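Local coordinates for protein lyase/mutase (Burkholderia cenocepacia, PDB 4LSB) that belongs to a TIM-barrel family of lyases and mutases, pairs into a dimer and holds a magnesium ion, at residues R23-R28 against G50-A55; A31-N36 against L226-L231; A257-M260 against G264-T267. All coordinates share one frame; numbering follows the deposited sequence.

Contact 1: R23-R28 against G50-A55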
loop_
_atom_site.group_PDB
_atom_site.type_symbol
_atom_site.label_atom_id
_atom_site.label_comp_id
_atom_site.label_asym_id
_atom_site.label_seq_id
_atom_site.Cartn_x
_atom_site.Cartn_y
_atom_site.Cartn_z
ATOM N N ARG B 23 -22.202 -0.974 16.356
ATOM C CA ARG B 23 -23.655 -1.003 16.229
ATOM C C ARG B 23 -24.235 0.395 16.584
ATOM O O ARG B 23 -25.111 0.880 15.883
ATOM C CB ARG B 23 -24.276 -2.100 17.133
ATOM C CG ARG B 23 -25.800 -2.260 17.000
ATOM C CD ARG B 23 -26.462 -2.811 18.292
ATOM N NE ARG B 23 -26.300 -1.848 19.395
ATOM C CZ ARG B 23 -27.069 -0.765 19.620
ATOM N NH1 ARG B 23 -28.129 -0.480 18.858
ATOM N NH2 ARG B 23 -26.776 0.045 20.633
ATOM N N ALA B 24 -23.707 1.004 17.653
ATOM C CA ALA B 24 -24.119 2.327 18.129
ATOM C C ALA B 24 -23.904 3.457 17.111
ATOM O O ALA B 24 -24.688 4.418 17.098
ATOM C CB ALA B 24 -23.418 2.673 19.433
ATOM N N LEU B 25 -22.846 3.366 16.298
ATOM C CA LEU B 25 -22.622 4.347 15.213
ATOM C C LEU B 25 -23.811 4.404 14.331
ATOM O O LEU B 25 -24.114 5.478 13.816
ATOM C CB LEU B 25 -21.397 4.028 14.324
ATOM C CG LEU B 25 -20.081 4.109 15.029
ATOM C CD1 LEU B 25 -18.897 3.604 14.248
ATOM C CD2 LEU B 25 -19.875 5.556 15.495
ATOM N N HIS B 26 -24.521 3.280 14.177
ATOM C CA HIS B 26 -25.637 3.229 13.241
ATOM C C HIS B 26 -26.960 3.791 13.775
ATOM O O HIS B 26 -27.910 3.882 13.007
ATOM C CB HIS B 26 -25.896 1.805 12.743
ATOM C CG HIS B 26 -24.771 1.237 11.940
ATOM N ND1 HIS B 26 -23.639 0.742 12.528
ATOM C CD2 HIS B 26 -24.613 1.079 10.608
ATOM C CE1 HIS B 26 -22.818 0.310 11.598
ATOM N NE2 HIS B 26 -23.380 0.511 10.421
ATOM N N THR B 27 -27.029 4.042 15.064
ATOM C CA THR B 27 -28.294 4.446 15.697
ATOM C C THR B 27 -28.239 5.877 16.201
ATOM O O THR B 27 -29.269 6.449 16.528
ATOM C CB THR B 27 -28.682 3.507 16.834
ATOM O OG1 THR B 27 -27.677 3.534 17.843
ATOM C CG2 THR B 27 -28.866 2.062 16.295
ATOM N N ARG B 28 -27.072 6.493 16.203
ATOM C CA ARG B 28 -27.022 7.897 16.582
ATOM C C ARG B 28 -27.427 8.761 15.389
ATOM O O ARG B 28 -27.413 8.311 14.208
ATOM C CB ARG B 28 -25.652 8.251 17.159
ATOM C CG ARG B 28 -24.576 8.367 16.163
ATOM C CD ARG B 28 -23.239 8.581 16.848
ATOM N NE ARG B 28 -22.301 8.907 15.786
ATOM C CZ ARG B 28 -20.979 8.863 15.878
ATOM N NH1 ARG B 28 -20.383 8.484 17.001
ATOM N NH2 ARG B 28 -20.259 9.217 14.822
ATOM N N GLY B 50 -9.124 10.226 13.117
ATOM C CA GLY B 50 -10.364 10.369 13.861
ATOM C C GLY B 50 -11.537 9.546 13.385
ATOM O O GLY B 50 -12.611 9.666 13.944
ATOM N N PHE B 51 -11.345 8.660 12.406
ATOM C CA PHE B 51 -12.469 7.804 11.963
ATOM C C PHE B 51 -12.794 6.814 13.072
ATOM O O PHE B 51 -11.934 6.532 13.953
ATOM C CB PHE B 51 -12.193 7.157 10.626
ATOM C CG PHE B 51 -12.216 8.121 9.497
ATOM C CD1 PHE B 51 -13.418 8.574 8.989
ATOM C CD2 PHE B 51 -11.022 8.603 8.964
ATOM C CE1 PHE B 51 -13.438 9.479 7.920
ATOM C CE2 PHE B 51 -11.047 9.547 7.932
ATOM C CZ PHE B 51 -12.267 9.974 7.409
ATOM N N GLU B 52 -14.057 6.384 13.101
ATOM C CA GLU B 52 -14.553 5.554 14.213
ATOM C C GLU B 52 -14.744 4.076 13.861
ATOM O O GLU B 52 -15.044 3.261 14.740
ATOM C CB GLU B 52 -15.853 6.133 14.742
ATOM C CG GLU B 52 -15.621 7.370 15.607
ATOM C CD GLU B 52 -16.930 8.029 15.974
ATOM O OE1 GLU B 52 -17.456 7.704 17.049
ATOM O OE2 GLU B 52 -17.464 8.822 15.204
ATOM N N ALA B 53 -14.556 3.755 12.599
ATOM C CA ALA B 53 -14.651 2.386 12.115
ATOM C C ALA B 53 -13.909 2.327 10.836
ATOM O O ALA B 53 -13.675 3.369 10.215
ATOM C CB ALA B 53 -16.098 2.054 11.879
ATOM N N LEU B 54 -13.572 1.134 10.401
ATOM C CA LEU B 54 -12.924 0.926 9.078
ATOM C C LEU B 54 -13.656 -0.192 8.340
ATOM O O LEU B 54 -14.223 -1.077 8.973
ATOM C CB LEU B 54 -11.428 0.528 9.283
ATOM C CG LEU B 54 -10.615 1.470 10.163
ATOM C CD1 LEU B 54 -9.249 0.873 10.441
ATOM C CD2 LEU B 54 -10.455 2.806 9.519
ATOM N N ALA B 55 -13.608 -0.164 7.000
ATOM C CA ALA B 55 -14.121 -1.224 6.189
ATOM C C ALA B 55 -13.035 -1.702 5.241
ATOM O O ALA B 55 -12.303 -0.912 4.600
ATOM C CB ALA B 55 -15.336 -0.763 5.402
#

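Contact 2: A31-N36 against L226-L231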
loop_
_atom_site.group_PDB
_atom_site.type_symbol
_atom_site.label_atom_id
_atom_site.label_comp_id
_atom_site.label_asym_id
_atom_site.label_seq_id
_atom_site.Cartn_x
_atom_site.Cartn_y
_atom_site.Cartn_z
ATOM N N ALA B 31 -25.299 10.810 9.524
ATOM C CA ALA B 31 -24.581 9.731 8.809
ATOM C C ALA B 31 -23.108 9.761 9.216
ATOM O O ALA B 31 -22.585 10.796 9.579
ATOM C CB ALA B 31 -24.684 9.925 7.286
ATOM N N PHE B 32 -22.439 8.618 9.125
ATOM C CA PHE B 32 -20.988 8.575 9.391
ATOM C C PHE B 32 -20.255 7.967 8.231
ATOM O O PHE B 32 -20.805 7.201 7.488
ATOM C CB PHE B 32 -20.643 7.838 10.707
ATOM C CG PHE B 32 -20.809 6.341 10.662
ATOM C CD1 PHE B 32 -22.042 5.754 10.864
ATOM C CD2 PHE B 32 -19.701 5.517 10.494
ATOM C CE1 PHE B 32 -22.186 4.385 10.825
ATOM C CE2 PHE B 32 -19.832 4.145 10.458
ATOM C CZ PHE B 32 -21.086 3.572 10.601
ATOM N N ILE B 33 -18.980 8.281 8.115
ATOM C CA ILE B 33 -18.181 7.759 7.020
ATOM C C ILE B 33 -17.404 6.566 7.596
ATOM O O ILE B 33 -16.850 6.649 8.686
ATOM C CB ILE B 33 -17.200 8.812 6.468
ATOM C CG1 ILE B 33 -17.978 9.965 5.837
ATOM C CG2 ILE B 33 -16.272 8.192 5.464
ATOM C CD1 ILE B 33 -17.138 11.169 5.403
ATOM N N ILE B 34 -17.402 5.484 6.845
ATOM C CA ILE B 34 -16.601 4.323 7.130
ATOM C C ILE B 34 -15.576 4.195 5.993
ATOM O O ILE B 34 -15.894 3.788 4.856
ATOM C CB ILE B 34 -17.431 3.053 7.366
ATOM C CG1 ILE B 34 -16.516 1.906 7.807
ATOM C CG2 ILE B 34 -18.216 2.649 6.136
ATOM C CD1 ILE B 34 -17.267 0.735 8.416
ATOM N N PRO B 35 -14.333 4.648 6.263
ATOM C CA PRO B 35 -13.358 4.644 5.174
ATOM C C PRO B 35 -12.715 3.297 5.002
ATOM O O PRO B 35 -12.814 2.422 5.892
ATOM C CB PRO B 35 -12.357 5.688 5.642
ATOM C CG PRO B 35 -12.326 5.496 7.103
ATOM C CD PRO B 35 -13.756 5.221 7.489
ATOM N N ASN B 36 -12.032 3.129 3.871
ATOM C CA ASN B 36 -11.545 1.841 3.413
ATOM C C ASN B 36 -9.994 1.817 3.197
ATOM O O ASN B 36 -9.524 2.032 2.108
ATOM C CB ASN B 36 -12.200 1.417 2.086
ATOM C CG ASN B 36 -13.737 1.381 2.136
ATOM O OD1 ASN B 36 -14.397 2.426 2.089
ATOM N ND2 ASN B 36 -14.309 0.190 2.228
ATOM N N LEU B 226 -21.989 13.262 -3.741
ATOM C CA LEU B 226 -22.772 13.945 -2.733
ATOM C C LEU B 226 -21.929 14.058 -1.436
ATOM O O LEU B 226 -21.005 13.275 -1.227
ATOM C CB LEU B 226 -24.066 13.165 -2.485
ATOM C CG LEU B 226 -25.034 13.154 -3.662
ATOM C CD1 LEU B 226 -26.144 12.138 -3.387
ATOM C CD2 LEU B 226 -25.601 14.534 -4.001
ATOM N N SER B 227 -22.197 15.074 -0.626
ATOM C CA SER B 227 -21.483 15.242 0.591
ATOM C C SER B 227 -22.144 14.376 1.640
ATOM O O SER B 227 -23.274 13.926 1.494
ATOM C CB SER B 227 -21.459 16.687 1.057
ATOM O OG SER B 227 -22.763 17.095 1.411
ATOM N N LEU B 228 -21.437 14.166 2.715
ATOM C CA LEU B 228 -22.011 13.434 3.855
ATOM C C LEU B 228 -23.290 14.099 4.409
ATOM O O LEU B 228 -24.227 13.421 4.775
ATOM C CB LEU B 228 -20.977 13.355 4.974
ATOM C CG LEU B 228 -21.412 12.527 6.177
ATOM C CD1 LEU B 228 -21.627 11.055 5.811
ATOM C CD2 LEU B 228 -20.428 12.706 7.349
ATOM N N ASP B 229 -23.311 15.437 4.459
ATOM C CA ASP B 229 -24.475 16.156 4.899
ATOM C C ASP B 229 -25.646 15.970 3.921
ATOM O O ASP B 229 -26.776 15.781 4.381
ATOM C CB ASP B 229 -24.143 17.652 5.081
ATOM C CG ASP B 229 -25.344 18.480 5.427
ATOM O OD1 ASP B 229 -25.918 18.226 6.473
ATOM O OD2 ASP B 229 -25.709 19.401 4.643
ATOM N N GLU B 230 -25.388 16.013 2.599
ATOM C CA GLU B 230 -26.446 15.769 1.610
ATOM C C GLU B 230 -26.966 14.380 1.811
ATOM O O GLU B 230 -28.148 14.151 1.785
ATOM C CB GLU B 230 -25.980 15.970 0.152
ATOM C CG GLU B 230 -25.789 17.445 -0.200
ATOM C CD GLU B 230 -25.019 17.691 -1.498
ATOM O OE1 GLU B 230 -23.979 17.047 -1.778
ATOM O OE2 GLU B 230 -25.461 18.568 -2.252
ATOM N N LEU B 231 -26.072 13.421 2.009
ATOM C CA LEU B 231 -26.518 12.025 2.181
ATOM C C LEU B 231 -27.322 11.852 3.459
ATOM O O LEU B 231 -28.355 11.165 3.439
ATOM C CB LEU B 231 -25.331 11.030 2.066
ATOM C CG LEU B 231 -24.736 11.011 0.644
ATOM C CD1 LEU B 231 -23.313 10.532 0.599
ATOM C CD2 LEU B 231 -25.565 10.137 -0.220
#

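Contact 3: A257-M260 against G264-T267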
loop_
_atom_site.group_PDB
_atom_site.type_symbol
_atom_site.label_atom_id
_atom_site.label_comp_id
_atom_site.label_asym_id
_atom_site.label_seq_id
_atom_site.Cartn_x
_atom_site.Cartn_y
_atom_site.Cartn_z
ATOM N N ALA B 257 5.216 8.877 -11.268
ATOM C CA ALA B 257 5.841 8.011 -12.294
ATOM C C ALA B 257 5.993 8.724 -13.645
ATOM O O ALA B 257 7.062 8.674 -14.277
ATOM C CB ALA B 257 5.010 6.759 -12.482
ATOM N N THR B 258 4.931 9.414 -14.034
ATOM C CA THR B 258 4.838 10.144 -15.294
ATOM C C THR B 258 5.811 11.313 -15.299
ATOM O O THR B 258 6.509 11.539 -16.274
ATOM C CB THR B 258 3.399 10.665 -15.546
ATOM O OG1 THR B 258 2.535 9.542 -15.727
ATOM C CG2 THR B 258 3.306 11.583 -16.795
ATOM N N GLU B 259 5.886 12.037 -14.182
ATOM C CA GLU B 259 6.802 13.163 -14.103
ATOM C C GLU B 259 8.208 12.614 -14.274
ATOM O O GLU B 259 9.028 13.145 -15.067
ATOM C CB GLU B 259 6.674 13.872 -12.730
ATOM C CG GLU B 259 7.635 15.039 -12.621
ATOM C CD GLU B 259 7.724 15.661 -11.234
ATOM O OE1 GLU B 259 6.987 15.227 -10.332
ATOM O OE2 GLU B 259 8.510 16.618 -11.090
ATOM N N MET B 260 8.529 11.511 -13.574
ATOM C CA MET B 260 9.876 10.989 -13.672
ATOM C C MET B 260 10.237 10.513 -15.054
ATOM O O MET B 260 11.377 10.773 -15.530
ATOM C CB MET B 260 10.144 9.882 -12.652
ATOM C CG MET B 260 10.209 10.431 -11.224
ATOM S SD MET B 260 10.612 9.098 -10.073
ATOM C CE MET B 260 9.093 8.186 -10.016
ATOM N N GLY B 264 12.116 13.663 -15.957
ATOM C CA GLY B 264 13.291 13.393 -15.108
ATOM C C GLY B 264 13.343 14.235 -13.842
ATOM O O GLY B 264 14.415 14.483 -13.308
ATOM N N THR B 265 12.185 14.676 -13.349
ATOM C CA THR B 265 12.097 15.535 -12.179
ATOM C C THR B 265 11.290 14.845 -11.050
ATOM O O THR B 265 10.555 13.844 -11.269
ATOM C CB THR B 265 11.514 16.929 -12.548
ATOM O OG1 THR B 265 10.234 16.780 -13.221
ATOM C CG2 THR B 265 12.476 17.708 -13.424
ATOM N N PHE B 266 11.458 15.367 -9.837
ATOM C CA PHE B 266 10.961 14.764 -8.633
ATOM C C PHE B 266 10.134 15.715 -7.778
ATOM O O PHE B 266 10.071 15.598 -6.528
ATOM C CB PHE B 266 12.169 14.266 -7.855
ATOM C CG PHE B 266 13.057 13.341 -8.656
ATOM C CD1 PHE B 266 12.722 12.009 -8.811
ATOM C CD2 PHE B 266 14.190 13.811 -9.289
ATOM C CE1 PHE B 266 13.505 11.149 -9.542
ATOM C CE2 PHE B 266 14.975 12.962 -10.038
ATOM C CZ PHE B 266 14.633 11.619 -10.163
ATOM N N THR B 267 9.513 16.702 -8.430
ATOM C CA THR B 267 8.793 17.736 -7.683
ATOM C C THR B 267 7.547 17.153 -7.005
ATOM O O THR B 267 7.011 17.708 -6.052
ATOM C CB THR B 267 8.388 18.919 -8.586
ATOM O OG1 THR B 267 7.450 18.496 -9.597
ATOM C CG2 THR B 267 9.609 19.562 -9.172
#

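Contact 1: R23-R28 against G50-A55
Arg28 and Glu52 meet in a two-pronged salt bridge, beside which Leu25 packs on the same glutamate and on Ala53. The guanidinium approaches end-on with its two terminal nitrogens, one for each carboxylate oxygen: Arg28 NH2 reaches Glu52 OE2 at 2.8 Å, and Arg28 NH1 reaches Glu52 OE1 at 3.0 Å. Both N-H bonds point nearly straight at their acceptors (160° at OE1), and both oxygens are met on the syn side. They lie close to the guanidinium plane, yet the carboxylate is tilted, the two flat groups standing 31° apart. Arg28 gets there by setting CG between its backbone N and its carbonyl carbon (chi1 75°) and then running fully extended, while Glu52 reaches out from the opposite direction.

Leu25 lines one face of the guanidinium, its CD2 lying above the plane toward the rim. The same methyl, Leu25 CD2, is 3.6 Å from Glu52 OE1, so it packs against both partners of the ion pair. The other branch, Leu25 CD1, rests on Ala53 CB at 4.0 Å; elsewhere Leu25 also packs on Phe32 of strand 32-34. Backbone bonds from Thr27 N and Arg28 N to Ala24 O fold the chain back after helix 14-25.

In the barrel, the contact joins the turn leading from helix 14-25 into strand 32-34 to the loop leading from helix 40-48 into strand 54-55. Next to Glu52, Phe51 faces the dimer partner, making a cation-pi contact with Arg261 of the second subunit.

With one hydrogen bond to each oxygen, both carboxylate oxygens are engaged, which probably favours the charged form of Glu52; Leu25 probably shields part of one face, while the pair stays near the surface.

Contact 2: A31-N36 against L226-L231
Glu230 OE1 accepts from Ser227 N at 2.9 Å at the start of the helix whose first residue, Leu228, packs against Ala31 and Ile33. The N-H is nearly straight onto its acceptor (164°) and uses the anti lone pair of the carboxylate oxygen. In return, Ser227 OG accepts from Glu230 N at 3.1 Å, which completes a capping box at the start of helix 228-233 of the TIM barrel. The serine hydroxyl lies between its own backbone N and carbonyl carbon (chi1 67°), which turns it toward the first turn of the helix.

The contact proper carries no hydrogen bond; it is made by Leu228, the first residue after the cap. Its CG stands opposite the backbone N (chi1 -176°), which carries both methyls across to the chain at 31-36. Leu228 CD1 meets Ala31 CB at 3.6 Å and also Ile33 CG1, and Leu228 CD2 lies near Ala31 O. Leu228 thus spans Ala31 and Ile33 at the start of strand 32-34, and it reaches Val239 of the neighbouring parallel strand 238-240 as well, closing a helix over two strands of the barrel wall. Phe32 turns its ring the other way, toward Leu25 and His26.

The second subunit adds its own cover: its Phe266 packs on Ile33, and its Thr265 on Ser227. Ile33 places CG1 beside its backbone N, and this carbon lies 3.8 Å from Leu228 CD1, while Ile33 CD1 is 4.1 Å from Leu228 CD2.

Contact 3: A257-M260 against G264-T267
This is a local, largely polar contact between the last turns of the long helix 244-263 and the loop that follows it, its centre about 33 Å from the centre of the chain. Glu259 does most of the work. Extended from a CG set opposite its backbone N (chi1 179°), it places OE2 among three donors of the loop. Thr265 OG1 gives its proton to Glu259 OE2 at 2.7 Å, on the anti lone pair. Thr267 binds Glu259 OE2 twice: Thr267 N from the syn side, tilted 30° out of the carboxylate plane, at 2.8 Å, and Thr267 OG1 from above that plane at 2.6 Å. Both threonine side chains cross the glutamate at about a right angle. The other oxygen, OE1, accepts from Phe268 N, so both carboxylate oxygens are held.

Gly264, with positive phi (71°), takes the chain out of the helix; its N makes weak bonds to Glu259 O and Met260 O. Across the turn, Met260 and Phe266 form a Met-aromatic contact: Met260 SD approaches the ring obliquely, 3.6 Å from Phe266 CE1. Met260 CG also lies 3.4 Å from Thr265 O. The second subunit meets this region directly, its Phe51 packing on Met260 and its Leu226 on Phe266.

How the contacts relate
Contacts 1 and 2 are neighbours in the barrel, with centres about 11 Å apart, and their segments alternate along the chain. They touch through Ala55 N and Pro35 O, a probable hydrogen bond at 2.9 Å, and through Phe51 packed on Pro35. Strand 54-55 leads on to Ser58, which with Glu97 belongs to the magnesium site. Contact 3 stands apart: its centre is about 39 Å from that of contact 1 and about 34 Å from that of contact 2 in the same chain. Across the dimer, however, contact 3 of one subunit packs against segments of contacts 1 and 2 of the other, consistent with the helix exchange of this superfamily.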